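Local coordinates for protein exopolyphosphatase (Aquifex aeolicus, PDB 1T6C) that probably hydrolyses polyphosphate or guanosine pentaphosphate as a calcium-binding member of the Ppx/GppA phosphatases, which share the actin-like fold, at residues I39-K51 with R62-L76. Sequence-based numbering, arbitrary orientation.
Sequences ILERGRITSLGTK and RIEETIQVLKEYKKL
L40 meets L76 at the far end of the contact, where their CD2 and CD1 methyls lie 4.1 Å apart. L40 belongs to an edge strand of its five-stranded sheet; the axes of residues 39-45 and 62-76 run antiparallel and come within 9.8 Å. R42 lays its CB 3.5 Å from CE1 of Y73, then bends at chi2 (-71°), which carries the guanidinium back to its own strand. There NH1 bonds to E41 O. R44 rests its CB on the V69 methyls. A bend at chi2 (84°) leads its CD past Y73 OH at 3.0 Å, and NH1 goes on to a salt bridge with E72 OE1 at 2.9 Å. That oxygen lies at the guanidinium edge, with the two planes nearly perpendicular (87°). Y73 OH itself bonds to V24 O on the adjacent strand. Past the strand, T46 sets OG1 2.8 Å from OG1 of T66, which also bonds to R62 O. T46 O takes a nearly straight bond from R62 NH1 (2.9 Å), which comes from above the carbonyl plane. The same NH1 pairs with E65 OE1, and a water links that carboxylate oxygen to I45 O. L48 packs its CG over T66 OG1. The contact thus packs helix 60-79 on one face of the sheet, at its edge strand. The buried threonine hydroxyls find polar partners within it, while E65 probably helps hold R62 in place for the T46 carbonyl.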
loop_
_atom_site.group_PDB
_atom_site.type_symbol
_atom_site.label_atom_id
_atom_site.label_comp_id
_atom_site.label_asym_id
_atom_site.label_seq_id
_atom_site.Cartn_x
_atom_site.Cartn_y
_atom_site.Cartn_z
ATOM N N ILE A 39 -3.457 -1.257 -18.549
ATOM C CA ILE A 39 -3.395 -2.198 -19.664
ATOM C C ILE A 39 -2.380 -3.325 -19.509
ATOM O O ILE A 39 -2.425 -4.309 -20.237
ATOM C CB ILE A 39 -3.175 -1.433 -20.984
ATOM C CG1 ILE A 39 -1.833 -0.689 -20.982
ATOM C CG2 ILE A 39 -4.339 -0.450 -21.204
ATOM C CD1 ILE A 39 -1.442 -0.163 -22.316
ATOM N N LEU A 40 -1.463 -3.187 -18.557
ATOM C CA LEU A 40 -0.546 -4.261 -18.265
ATOM C C LEU A 40 -0.031 -4.147 -16.848
ATOM O O LEU A 40 0.272 -3.071 -16.392
ATOM C CB LEU A 40 0.621 -4.281 -19.239
ATOM C CG LEU A 40 1.376 -5.609 -19.217
ATOM C CD1 LEU A 40 0.785 -6.550 -20.264
ATOM C CD2 LEU A 40 2.807 -5.403 -19.487
ATOM N N GLU A 41 0.064 -5.282 -16.167
ATOM C CA GLU A 41 0.689 -5.354 -14.853
ATOM C C GLU A 41 1.552 -6.584 -14.801
ATOM O O GLU A 41 1.141 -7.637 -15.316
ATOM C CB GLU A 41 -0.355 -5.429 -13.731
ATOM C CG GLU A 41 -1.178 -4.162 -13.614
ATOM C CD GLU A 41 -2.429 -4.337 -12.806
ATOM O OE1 GLU A 41 -3.356 -5.038 -13.299
ATOM O OE2 GLU A 41 -2.504 -3.735 -11.704
ATOM N N ARG A 42 2.739 -6.463 -14.200
ATOM C CA ARG A 42 3.592 -7.608 -13.889
ATOM C C ARG A 42 4.102 -7.509 -12.458
ATOM O O ARG A 42 4.243 -6.426 -11.880
ATOM C CB ARG A 42 4.821 -7.674 -14.815
ATOM C CG ARG A 42 4.527 -7.937 -16.242
ATOM C CD ARG A 42 4.055 -9.370 -16.478
ATOM N NE ARG A 42 3.791 -9.678 -17.876
ATOM C CZ ARG A 42 2.618 -9.509 -18.475
ATOM N NH1 ARG A 42 1.608 -9.037 -17.787
ATOM N NH2 ARG A 42 2.452 -9.827 -19.749
ATOM N N GLY A 43 4.399 -8.658 -11.872
ATOM C CA GLY A 43 4.920 -8.723 -10.531
ATOM C C GLY A 43 5.877 -9.886 -10.456
ATOM O O GLY A 43 5.602 -10.952 -11.017
ATOM N N ARG A 44 6.993 -9.693 -9.803
ATOM C CA ARG A 44 7.943 -10.785 -9.605
ATOM C C ARG A 44 8.468 -10.676 -8.182
ATOM O O ARG A 44 8.884 -9.601 -7.742
ATOM C CB ARG A 44 9.092 -10.720 -10.620
ATOM C CG ARG A 44 8.765 -11.286 -11.998
ATOM C CD ARG A 44 8.063 -10.324 -12.962
ATOM N NE ARG A 44 7.318 -10.999 -14.039
ATOM C CZ ARG A 44 7.835 -11.367 -15.214
ATOM N NH1 ARG A 44 9.120 -11.156 -15.500
ATOM N NH2 ARG A 44 7.067 -11.969 -16.113
ATOM N N ILE A 45 8.512 -11.806 -7.463
ATOM C CA ILE A 45 9.045 -11.814 -6.121
ATOM C C ILE A 45 10.563 -11.993 -6.252
ATOM O O ILE A 45 11.030 -12.983 -6.834
ATOM C CB ILE A 45 8.389 -12.936 -5.270
ATOM C CG1 ILE A 45 6.881 -12.676 -5.098
ATOM C CG2 ILE A 45 9.113 -13.066 -3.914
ATOM C CD1 ILE A 45 6.043 -13.908 -4.657
ATOM N N THR A 46 11.334 -11.011 -5.792
ATOM C CA THR A 46 12.788 -11.146 -5.769
ATOM C C THR A 46 13.422 -11.066 -4.382
ATOM O O THR A 46 14.615 -11.216 -4.263
ATOM C CB THR A 46 13.476 -10.114 -6.687
ATOM O OG1 THR A 46 13.313 -8.793 -6.162
ATOM C CG2 THR A 46 12.864 -10.109 -8.096
ATOM N N SER A 47 12.623 -10.795 -3.365
ATOM C CA SER A 47 13.046 -10.814 -1.976
ATOM C C SER A 47 14.323 -10.028 -1.737
ATOM O O SER A 47 15.274 -10.542 -1.136
ATOM C CB SER A 47 13.190 -12.265 -1.485
ATOM O OG SER A 47 12.009 -12.996 -1.779
ATOM N N LEU A 48 14.351 -8.769 -2.182
ATOM C CA LEU A 48 15.530 -7.924 -1.962
ATOM C C LEU A 48 15.859 -7.682 -0.482
ATOM O O LEU A 48 16.996 -7.385 -0.141
ATOM C CB LEU A 48 15.368 -6.553 -2.644
ATOM C CG LEU A 48 15.950 -6.372 -4.030
ATOM C CD1 LEU A 48 15.592 -4.950 -4.494
ATOM C CD2 LEU A 48 17.470 -6.562 -4.130
ATOM N N GLY A 49 14.868 -7.764 0.384
ATOM C CA GLY A 49 15.078 -7.586 1.808
ATOM C C GLY A 49 15.756 -8.760 2.491
ATOM O O GLY A 49 16.010 -8.701 3.700
ATOM N N THR A 50 16.052 -9.826 1.746
ATOM C CA THR A 50 16.664 -11.018 2.324
ATOM C C THR A 50 17.958 -10.668 3.029
ATOM O O THR A 50 18.895 -10.152 2.414
ATOM C CB THR A 50 16.934 -12.076 1.244
ATOM O OG1 THR A 50 15.699 -12.448 0.624
ATOM C CG2 THR A 50 17.426 -13.389 1.880
ATOM N N LYS A 51 17.988 -10.952 4.329
ATOM C CA LYS A 51 19.190 -10.840 5.153
ATOM C C LYS A 51 19.716 -9.402 5.314
ATOM O O LYS A 51 20.850 -9.193 5.714
ATOM C CB LYS A 51 20.282 -11.790 4.634
ATOM C CG LYS A 51 20.085 -13.239 5.093
ATOM C CD LYS A 51 20.944 -14.223 4.291
ATOM C CE LYS A 51 22.450 -13.878 4.331
ATOM N NZ LYS A 51 23.018 -13.730 5.718
ATOM N N ARG A 62 19.979 -11.741 -5.018
ATOM C CA ARG A 62 18.717 -10.992 -5.048
ATOM C C ARG A 62 18.861 -9.727 -5.920
ATOM O O ARG A 62 17.937 -9.351 -6.647
ATOM C CB ARG A 62 18.296 -10.582 -3.641
ATOM C CG ARG A 62 18.174 -11.689 -2.622
ATOM C CD ARG A 62 17.102 -12.719 -2.935
ATOM N NE ARG A 62 17.579 -13.743 -3.870
ATOM C CZ ARG A 62 17.024 -14.070 -5.033
ATOM N NH1 ARG A 62 15.939 -13.465 -5.474
ATOM N NH2 ARG A 62 17.555 -15.032 -5.772
ATOM N N ILE A 63 20.032 -9.103 -5.875
ATOM C CA ILE A 63 20.341 -8.002 -6.795
ATOM C C ILE A 63 20.281 -8.496 -8.234
ATOM O O ILE A 63 19.718 -7.855 -9.098
ATOM C CB ILE A 63 21.745 -7.390 -6.506
ATOM C CG1 ILE A 63 21.684 -6.498 -5.278
ATOM C CG2 ILE A 63 22.296 -6.648 -7.719
ATOM C CD1 ILE A 63 23.051 -6.060 -4.763
ATOM N N GLU A 64 20.923 -9.624 -8.522
ATOM C CA GLU A 64 21.034 -10.056 -9.911
ATOM C C GLU A 64 19.669 -10.428 -10.458
ATOM O O GLU A 64 19.359 -10.108 -11.603
ATOM C CB GLU A 64 21.965 -11.264 -10.013
ATOM C CG GLU A 64 23.403 -10.938 -9.687
ATOM C CD GLU A 64 24.093 -10.100 -10.746
ATOM O OE1 GLU A 64 23.561 -9.914 -11.870
ATOM O OE2 GLU A 64 25.222 -9.664 -10.457
ATOM N N GLU A 65 18.852 -11.097 -9.652
ATOM C CA GLU A 65 17.513 -11.447 -10.108
ATOM C C GLU A 65 16.700 -10.170 -10.342
ATOM O O GLU A 65 15.929 -10.071 -11.306
ATOM C CB GLU A 65 16.759 -12.338 -9.118
ATOM C CG GLU A 65 15.467 -12.841 -9.737
ATOM C CD GLU A 65 14.691 -13.828 -8.884
ATOM O OE1 GLU A 65 15.194 -14.215 -7.831
ATOM O OE2 GLU A 65 13.566 -14.211 -9.287
ATOM N N THR A 66 16.867 -9.202 -9.448
ATOM C CA THR A 66 16.104 -7.952 -9.554
ATOM C C THR A 66 16.503 -7.200 -10.827
ATOM O O THR A 66 15.638 -6.740 -11.565
ATOM C CB THR A 66 16.294 -7.095 -8.309
ATOM O OG1 THR A 66 15.763 -7.757 -7.156
ATOM C CG2 THR A 66 15.478 -5.795 -8.397
ATOM N N ILE A 67 17.804 -7.155 -11.129
ATOM C CA ILE A 67 18.263 -6.537 -12.362
ATOM C C ILE A 67 17.657 -7.265 -13.576
ATOM O O ILE A 67 17.212 -6.621 -14.516
ATOM C CB ILE A 67 19.805 -6.464 -12.409
ATOM C CG1 ILE A 67 20.290 -5.422 -11.401
ATOM C CG2 ILE A 67 20.318 -6.121 -13.807
ATOM C CD1 ILE A 67 21.756 -5.340 -11.267
ATOM N N GLN A 68 17.611 -8.599 -13.571
ATOM C CA GLN A 68 17.050 -9.317 -14.720
ATOM C C GLN A 68 15.561 -9.008 -14.907
ATOM O O GLN A 68 15.133 -8.814 -16.023
ATOM C CB GLN A 68 17.290 -10.836 -14.617
ATOM C CG GLN A 68 16.923 -11.649 -15.895
ATOM C CD GLN A 68 17.228 -10.940 -17.245
ATOM O OE1 GLN A 68 16.300 -10.486 -17.967
ATOM N NE2 GLN A 68 18.516 -10.852 -17.588
ATOM N N VAL A 69 14.810 -8.903 -13.819
ATOM C CA VAL A 69 13.382 -8.553 -13.875
ATOM C C VAL A 69 13.205 -7.150 -14.457
ATOM O O VAL A 69 12.308 -6.906 -15.272
ATOM C CB VAL A 69 12.719 -8.612 -12.476
ATOM C CG1 VAL A 69 11.347 -7.953 -12.501
ATOM C CG2 VAL A 69 12.624 -10.063 -11.995
ATOM N N LEU A 70 14.076 -6.237 -14.041
ATOM C CA LEU A 70 14.000 -4.859 -14.490
ATOM C C LEU A 70 14.308 -4.784 -15.982
ATOM O O LEU A 70 13.693 -4.002 -16.687
ATOM C CB LEU A 70 14.909 -3.931 -13.655
ATOM C CG LEU A 70 14.499 -3.744 -12.210
ATOM C CD1 LEU A 70 15.533 -3.004 -11.411
ATOM C CD2 LEU A 70 13.149 -3.005 -12.118
ATOM N N LYS A 71 15.261 -5.586 -16.470
ATOM C CA LYS A 71 15.520 -5.637 -17.902
ATOM C C LYS A 71 14.274 -6.094 -18.671
ATOM O O LYS A 71 13.932 -5.511 -19.700
ATOM C CB LYS A 71 16.743 -6.517 -18.221
ATOM C CG LYS A 71 18.057 -5.953 -17.737
ATOM C CD LYS A 71 19.198 -6.962 -17.959
ATOM C CE LYS A 71 20.541 -6.390 -17.765
ATOM N NZ LYS A 71 21.577 -7.456 -18.013
ATOM N N GLU A 72 13.578 -7.104 -18.142
ATOM C CA GLU A 72 12.366 -7.616 -18.758
ATOM C C GLU A 72 11.279 -6.551 -18.759
ATOM O O GLU A 72 10.625 -6.354 -19.764
ATOM C CB GLU A 72 11.916 -8.877 -18.043
ATOM C CG GLU A 72 12.910 -10.001 -18.301
ATOM C CD GLU A 72 12.808 -11.175 -17.349
ATOM O OE1 GLU A 72 11.838 -11.231 -16.552
ATOM O OE2 GLU A 72 13.714 -12.062 -17.416
ATOM N N TYR A 73 11.178 -5.793 -17.669
ATOM C CA TYR A 73 10.204 -4.701 -17.619
ATOM C C TYR A 73 10.562 -3.604 -18.596
ATOM O O TYR A 73 9.702 -3.074 -19.265
ATOM C CB TYR A 73 10.093 -4.138 -16.209
ATOM C CG TYR A 73 9.435 -5.047 -15.184
ATOM C CD1 TYR A 73 8.847 -6.272 -15.549
ATOM C CD2 TYR A 73 9.336 -4.645 -13.874
ATOM C CE1 TYR A 73 8.272 -7.095 -14.594
ATOM C CE2 TYR A 73 8.731 -5.409 -12.936
ATOM C CZ TYR A 73 8.193 -6.645 -13.299
ATOM O OH TYR A 73 7.593 -7.391 -12.344
ATOM N N LYS A 74 11.837 -3.281 -18.728
ATOM C CA LYS A 74 12.243 -2.252 -19.678
ATOM C C LYS A 74 11.928 -2.668 -21.133
ATOM O O LYS A 74 11.542 -1.845 -21.941
ATOM C CB LYS A 74 13.747 -1.951 -19.499
ATOM C CG LYS A 74 14.311 -0.823 -20.378
ATOM C CD LYS A 74 13.561 0.505 -20.231
ATOM C CE LYS A 74 14.341 1.679 -20.877
ATOM N NZ LYS A 74 14.756 1.411 -22.291
ATOM N N LYS A 75 12.049 -3.951 -21.441
ATOM C CA LYS A 75 11.750 -4.474 -22.782
ATOM C C LYS A 75 10.258 -4.268 -23.091
ATOM O O LYS A 75 9.910 -3.896 -24.216
ATOM C CB LYS A 75 12.104 -5.961 -22.872
ATOM C CG LYS A 75 13.562 -6.223 -23.096
ATOM C CD LYS A 75 13.833 -7.734 -23.163
ATOM C CE LYS A 75 15.330 -8.020 -23.243
ATOM N NZ LYS A 75 15.666 -9.436 -22.909
ATOM N N LEU A 76 9.403 -4.503 -22.098
ATOM C CA LEU A 76 7.970 -4.269 -22.238
ATOM C C LEU A 76 7.678 -2.785 -22.425
ATOM O O LEU A 76 6.898 -2.408 -23.287
ATOM C CB LEU A 76 7.194 -4.803 -21.041
ATOM C CG LEU A 76 7.210 -6.324 -20.885
ATOM C CD1 LEU A 76 6.651 -6.726 -19.527
ATOM C CD2 LEU A 76 6.430 -6.997 -22.006
HETATM O O HOH W 1 12.934 -14.971 -6.376
#